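Local atomic coordinates of cobalamin biosynthesis protein CobN (Mycobacterium tuberculosis, PDB entry 7C6O), a protein that is the large, catalytic subunit of cobaltochelatase, the enzyme that inserts cobalt into the corrin ring during cobalamin biosynthesis. Residues L135-Y140 with R150-F155; L179-A184 with G220-L225. All coordinates share one frame; numbering follows the deposited sequence.

Overall arrangement
Interactions 1 and 2 follow each other along the chain and lie on the same side of its centre. Their centres are 30 Å apart, and their nearest atoms are about 12 Å apart without touching. Interaction 1 is a buried contact between helices 131-143 and 146-161, next to the parallel sheet formed by the first strands of the chain. Interaction 2 is a surface contact at one border of the following mixed sheet, where the loop 179-184 runs beside strand 221-227. The two share no helix or strand. Aromatic and aliphatic groups carry the first, with no hydrogen bond across it. A backbone bond, a salt bridge, a water and proline packing carry the second.

Interaction 1 of 2, residues L135-Y140 with R150-F155; sequences LQAHIY and RELHAF
Two consecutive antiparallel helices, 131-143 and 146-161, form a helical hairpin, and Tyr140 packs on Leu152 and Phe155 across it. The axes of the two six-residue segments come within 10.1 Å of each other, with their directions 166° apart. Tyr140 lays one ring face on the opposite backbone: Leu152 CA sits 4.1 Å from the ring centroid, almost on the ring normal. The CD1 branch of Leu152 lies 3.7 Å from Tyr140 CD2. The same methyl touches Ala137 CB at 3.8 Å, so it contacts two residues of helix 131-143. Tyr140 CE2 comes 3.7 Å from Phe155 CG. The two rings meet obliquely, with planes 45° apart. Gln136 approaches the Phe155 ring over one face. Its CG stands 4.1 Å from the ring centroid, displaced toward the rim, in a CH-pi contact. The chi1 of Phe155 (167°) puts its CG opposite the backbone N, which sends the ring across to Gln136. Glu151 adds its CB beside Tyr140 CE1 at 3.8 Å. The polar ends of both residues turn to one outside residue: Tyr140 OH bonds to Thr168 O, and Glu151 OE1 to Thr168 N. Ala137 also touches Val111 of strand 110-114. This is the packing of neighbouring helices against one another beside a parallel sheet, here next to its outermost strand 110-114.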
loop_
_atom_site.group_PDB
_atom_site.type_symbol
_atom_site.label_atom_id
_atom_site.label_comp_id
_atom_site.label_asym_id
_atom_site.label_seq_id
_atom_site.Cartn_x
_atom_site.Cartn_y
_atom_site.Cartn_z
ATOM N N LEU A 135 21.382 -35.475 -35.915
ATOM C CA LEU A 135 22.042 -34.185 -35.738
ATOM C C LEU A 135 21.234 -33.055 -36.370
ATOM O O LEU A 135 21.130 -31.967 -35.795
ATOM C CB LEU A 135 23.456 -34.237 -36.319
ATOM C CG LEU A 135 24.450 -35.135 -35.574
ATOM C CD1 LEU A 135 25.654 -35.465 -36.445
ATOM C CD2 LEU A 135 24.895 -34.485 -34.267
ATOM N N GLN A 136 20.649 -33.291 -37.546
ATOM C CA GLN A 136 19.824 -32.254 -38.161
ATOM C C GLN A 136 18.533 -32.044 -37.377
ATOM O O GLN A 136 18.084 -30.904 -37.207
ATOM C CB GLN A 136 19.525 -32.606 -39.620
ATOM C CG GLN A 136 18.873 -31.476 -40.430
ATOM C CD GLN A 136 19.869 -30.416 -40.892
ATOM O OE1 GLN A 136 20.902 -30.198 -40.263
ATOM N NE2 GLN A 136 19.559 -29.759 -42.004
ATOM N N ALA A 137 17.923 -33.128 -36.889
ATOM C CA ALA A 137 16.754 -32.989 -36.027
ATOM C C ALA A 137 17.086 -32.173 -34.783
ATOM O O ALA A 137 16.273 -31.356 -34.331
ATOM C CB ALA A 137 16.217 -34.365 -35.635
ATOM N N HIS A 138 18.277 -32.383 -34.217
ATOM C CA HIS A 138 18.699 -31.596 -33.063
ATOM C C HIS A 138 18.649 -30.105 -33.370
ATOM O O HIS A 138 18.202 -29.306 -32.538
ATOM C CB HIS A 138 20.109 -32.006 -32.637
ATOM C CG HIS A 138 20.673 -31.159 -31.541
ATOM N ND1 HIS A 138 20.526 -31.474 -30.207
ATOM C CD2 HIS A 138 21.372 -29.999 -31.580
ATOM C CE1 HIS A 138 21.117 -30.549 -29.471
ATOM N NE2 HIS A 138 21.636 -29.641 -30.279
ATOM N N ILE A 139 19.082 -29.717 -34.569
ATOM C CA ILE A 139 19.107 -28.304 -34.932
ATOM C C ILE A 139 17.692 -27.767 -35.114
ATOM O O ILE A 139 17.373 -26.664 -34.652
ATOM C CB ILE A 139 19.969 -28.102 -36.192
ATOM C CG1 ILE A 139 21.413 -28.525 -35.910
ATOM C CG2 ILE A 139 19.907 -26.653 -36.661
ATOM C CD1 ILE A 139 22.327 -28.477 -37.119
ATOM N N TYR A 140 16.822 -28.529 -35.790
ATOM C CA TYR A 140 15.428 -28.119 -35.945
ATOM C C TYR A 140 14.802 -27.789 -34.596
ATOM O O TYR A 140 14.128 -26.766 -34.439
ATOM C CB TYR A 140 14.614 -29.222 -36.629
ATOM C CG TYR A 140 14.647 -29.247 -38.141
ATOM C CD1 TYR A 140 14.052 -28.235 -38.891
ATOM C CD2 TYR A 140 15.225 -30.311 -38.820
ATOM C CE1 TYR A 140 14.062 -28.274 -40.279
ATOM C CE2 TYR A 140 15.241 -30.358 -40.200
ATOM C CZ TYR A 140 14.659 -29.341 -40.925
ATOM O OH TYR A 140 14.681 -29.398 -42.299
ATOM N N ARG A 150 7.260 -27.841 -38.306
ATOM C CA ARG A 150 6.579 -28.296 -39.514
ATOM C C ARG A 150 7.563 -28.928 -40.490
ATOM O O ARG A 150 7.312 -30.015 -41.029
ATOM C CB ARG A 150 5.834 -27.129 -40.166
ATOM C CG ARG A 150 5.170 -27.484 -41.489
ATOM C CD ARG A 150 4.314 -26.343 -42.024
ATOM N NE ARG A 150 4.866 -25.033 -41.690
ATOM C CZ ARG A 150 4.310 -24.186 -40.829
ATOM N NH1 ARG A 150 3.177 -24.504 -40.218
ATOM N NH2 ARG A 150 4.886 -23.018 -40.583
ATOM N N GLU A 151 8.702 -28.269 -40.721
ATOM C CA GLU A 151 9.692 -28.821 -41.640
ATOM C C GLU A 151 10.370 -30.057 -41.062
ATOM O O GLU A 151 10.755 -30.954 -41.819
ATOM C CB GLU A 151 10.732 -27.758 -42.001
ATOM C CG GLU A 151 10.140 -26.529 -42.679
ATOM C CD GLU A 151 9.386 -26.868 -43.951
ATOM O OE1 GLU A 151 9.948 -27.584 -44.808
ATOM O OE2 GLU A 151 8.223 -26.427 -44.088
ATOM N N LEU A 152 10.517 -30.128 -39.734
ATOM C CA LEU A 152 11.099 -31.318 -39.119
ATOM C C LEU A 152 10.302 -32.566 -39.468
ATOM O O LEU A 152 10.879 -33.613 -39.788
ATOM C CB LEU A 152 11.176 -31.155 -37.600
ATOM C CG LEU A 152 11.623 -32.404 -36.832
ATOM C CD1 LEU A 152 13.080 -32.766 -37.147
ATOM C CD2 LEU A 152 11.417 -32.219 -35.333
ATOM N N HIS A 153 8.972 -32.472 -39.411
ATOM C CA HIS A 153 8.130 -33.614 -39.747
ATOM C C HIS A 153 8.403 -34.089 -41.169
ATOM O O HIS A 153 8.567 -35.289 -41.416
ATOM C CB HIS A 153 6.658 -33.240 -39.573
ATOM C CG HIS A 153 5.722 -34.403 -39.667
ATOM N ND1 HIS A 153 5.492 -35.080 -40.846
ATOM C CD2 HIS A 153 4.949 -35.004 -38.731
ATOM C CE1 HIS A 153 4.622 -36.051 -40.630
ATOM N NE2 HIS A 153 4.277 -36.026 -39.356
ATOM N N ALA A 154 8.467 -33.152 -42.117
ATOM C CA ALA A 154 8.716 -33.520 -43.507
ATOM C C ALA A 154 10.143 -34.021 -43.700
ATOM O O ALA A 154 10.374 -34.977 -44.451
ATOM C CB ALA A 154 8.436 -32.327 -44.419
ATOM N N PHE A 155 11.112 -33.387 -43.035
ATOM C CA PHE A 155 12.494 -33.846 -43.119
ATOM C C PHE A 155 12.617 -35.294 -42.663
ATOM O O PHE A 155 13.272 -36.111 -43.318
ATOM C CB PHE A 155 13.405 -32.944 -42.284
ATOM C CG PHE A 155 14.780 -33.513 -42.066
ATOM C CD1 PHE A 155 15.729 -33.474 -43.077
ATOM C CD2 PHE A 155 15.119 -34.103 -40.856
ATOM C CE1 PHE A 155 16.991 -34.005 -42.886
ATOM C CE2 PHE A 155 16.380 -34.636 -40.655
ATOM C CZ PHE A 155 17.319 -34.589 -41.672
#

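Interaction 2 of 2, residues L179-A184 with G220-L225; sequences LERPDA and GRPLPL
Leu179 and Pro224 supply the backbone bond between loop 179-184 and strand 221-227. Leu179 N donates to Pro224 O over 3.1 Å, and the bond is nearly straight at 165°. The donor lies above the carbonyl plane. The two chain parts run in nearly opposite directions, 164° apart.

Van der Waals contacts lie beside this bond. Leu179 CB meets Pro224 CG at 3.7 Å. Arg181 CD passes the same proline carbon at 4.0 Å. Further along, the Arg181 chain is bent at chi3, and its NH1 ends 3.5 Å from Pro222 CG, with the guanidinium oblique to it.

One salt bridge crosses the contact. Arg221 NH2 donates to Asp183 OD2 over 3.0 Å, in the guanidinium plane and on the syn side of the carboxylate, though tilted out of the carboxylate plane. A second bond, from Arg221 NH1 to Asp183 OD1, is long and weak. The two planes are 54° apart, consistent with the unequal pairing. Asp183 OD1 also takes Gly185 N, and Arg221 NH1 also reaches Lys186 O. Outside the two segments, Arg181 forms salt bridges with Glu209 and Glu216 of helix 206-217.

One water completes the contact. It accepts from Arg181 NH1 and donates to Pro222 O, 3.0 Å from each. It thus links the loop to a strand carbonyl. On its other border the strand bonds to strand 190-196. The arrangement is typical of the border of a mixed sheet, where the short antiparallel edge strand 176-178 gives way to a loop.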
loop_
_atom_site.group_PDB
_atom_site.type_symbol
_atom_site.label_atom_id
_atom_site.label_comp_id
_atom_site.label_asym_id
_atom_site.label_seq_id
_atom_site.Cartn_x
_atom_site.Cartn_y
_atom_site.Cartn_z
ATOM N N LEU A 179 5.447 -9.639 -34.474
ATOM C CA LEU A 179 4.345 -10.493 -34.900
ATOM C C LEU A 179 3.709 -9.848 -36.125
ATOM O O LEU A 179 3.066 -8.799 -36.018
ATOM C CB LEU A 179 3.328 -10.671 -33.775
ATOM C CG LEU A 179 2.125 -11.560 -34.098
ATOM C CD1 LEU A 179 2.565 -12.990 -34.377
ATOM C CD2 LEU A 179 1.105 -11.520 -32.971
ATOM N N GLU A 180 3.900 -10.460 -37.291
ATOM C CA GLU A 180 3.443 -9.844 -38.529
ATOM C C GLU A 180 1.924 -9.909 -38.629
ATOM O O GLU A 180 1.321 -10.977 -38.486
ATOM C CB GLU A 180 4.091 -10.522 -39.735
ATOM C CG GLU A 180 5.605 -10.335 -39.810
ATOM C CD GLU A 180 6.020 -8.879 -39.958
ATOM O OE1 GLU A 180 5.206 -8.063 -40.445
ATOM O OE2 GLU A 180 7.165 -8.547 -39.587
ATOM N N ARG A 181 1.309 -8.754 -38.861
ATOM C CA ARG A 181 -0.131 -8.609 -38.986
ATOM C C ARG A 181 -0.416 -7.616 -40.100
ATOM O O ARG A 181 0.426 -6.762 -40.399
ATOM C CB ARG A 181 -0.769 -8.106 -37.681
ATOM C CG ARG A 181 -0.469 -8.952 -36.456
ATOM C CD ARG A 181 -1.009 -8.302 -35.188
ATOM N NE ARG A 181 -2.470 -8.275 -35.154
ATOM C CZ ARG A 181 -3.211 -7.202 -35.407
ATOM N NH1 ARG A 181 -2.636 -6.045 -35.711
ATOM N NH2 ARG A 181 -4.533 -7.283 -35.350
ATOM N N PRO A 182 -1.583 -7.701 -40.732
ATOM C CA PRO A 182 -1.944 -6.694 -41.733
ATOM C C PRO A 182 -2.099 -5.325 -41.095
ATOM O O PRO A 182 -2.523 -5.193 -39.945
ATOM C CB PRO A 182 -3.281 -7.200 -42.291
ATOM C CG PRO A 182 -3.372 -8.630 -41.873
ATOM C CD PRO A 182 -2.628 -8.727 -40.583
ATOM N N ASP A 183 -1.740 -4.297 -41.858
ATOM C CA ASP A 183 -1.891 -2.917 -41.408
ATOM C C ASP A 183 -3.341 -2.496 -41.614
ATOM O O ASP A 183 -3.808 -2.388 -42.753
ATOM C CB ASP A 183 -0.936 -2.001 -42.167
ATOM C CG ASP A 183 -0.824 -0.621 -41.543
ATOM O OD1 ASP A 183 -1.775 -0.181 -40.864
ATOM O OD2 ASP A 183 0.226 0.028 -41.733
ATOM N N ALA A 184 -4.054 -2.257 -40.513
ATOM C CA ALA A 184 -5.441 -1.818 -40.585
ATOM C C ALA A 184 -5.578 -0.356 -40.985
ATOM O O ALA A 184 -6.699 0.094 -41.245
ATOM C CB ALA A 184 -6.140 -2.052 -39.244
ATOM N N GLY A 220 -5.771 2.851 -32.250
ATOM C CA GLY A 220 -4.325 2.852 -32.199
ATOM C C GLY A 220 -3.686 1.918 -33.216
ATOM O O GLY A 220 -4.353 1.156 -33.914
ATOM N N ARG A 221 -2.359 1.997 -33.289
ATOM C CA ARG A 221 -1.568 1.161 -34.183
ATOM C C ARG A 221 -0.777 0.157 -33.357
ATOM O O ARG A 221 0.207 0.541 -32.706
ATOM C CB ARG A 221 -0.627 2.017 -35.034
ATOM C CG ARG A 221 -1.338 3.036 -35.919
ATOM C CD ARG A 221 -0.354 3.865 -36.737
ATOM N NE ARG A 221 0.497 3.029 -37.580
ATOM C CZ ARG A 221 0.122 2.514 -38.748
ATOM N NH1 ARG A 221 -1.096 2.744 -39.222
ATOM N NH2 ARG A 221 0.966 1.762 -39.442
ATOM N N PRO A 222 -1.157 -1.119 -33.340
ATOM C CA PRO A 222 -0.459 -2.084 -32.483
ATOM C C PRO A 222 0.888 -2.494 -33.057
ATOM O O PRO A 222 1.043 -2.696 -34.264
ATOM C CB PRO A 222 -1.426 -3.274 -32.436
ATOM C CG PRO A 222 -2.183 -3.184 -33.718
ATOM C CD PRO A 222 -2.302 -1.721 -34.046
ATOM N N LEU A 223 1.873 -2.614 -32.168
ATOM C CA LEU A 223 3.226 -3.040 -32.523
ATOM C C LEU A 223 3.592 -4.216 -31.627
ATOM O O LEU A 223 4.260 -4.045 -30.597
ATOM C CB LEU A 223 4.223 -1.885 -32.383
ATOM C CG LEU A 223 5.706 -2.171 -32.633
ATOM C CD1 LEU A 223 5.933 -2.750 -34.021
ATOM C CD2 LEU A 223 6.533 -0.912 -32.432
ATOM N N PRO A 224 3.151 -5.425 -31.977
ATOM C CA PRO A 224 3.455 -6.597 -31.142
ATOM C C PRO A 224 4.895 -7.052 -31.338
ATOM O O PRO A 224 5.331 -7.316 -32.462
ATOM C CB PRO A 224 2.462 -7.654 -31.637
ATOM C CG PRO A 224 2.179 -7.260 -33.049
ATOM C CD PRO A 224 2.245 -5.758 -33.091
ATOM N N LEU A 225 5.632 -7.146 -30.234
ATOM C CA LEU A 225 7.036 -7.529 -30.254
ATOM C C LEU A 225 7.274 -8.621 -29.224
ATOM O O LEU A 225 6.850 -8.489 -28.070
ATOM C CB LEU A 225 7.941 -6.323 -29.960
ATOM C CG LEU A 225 7.865 -5.149 -30.936
ATOM C CD1 LEU A 225 8.602 -3.937 -30.382
ATOM C CD2 LEU A 225 8.438 -5.550 -32.285
HETATM O O HOH W 1 0.155 -5.023 -35.860
#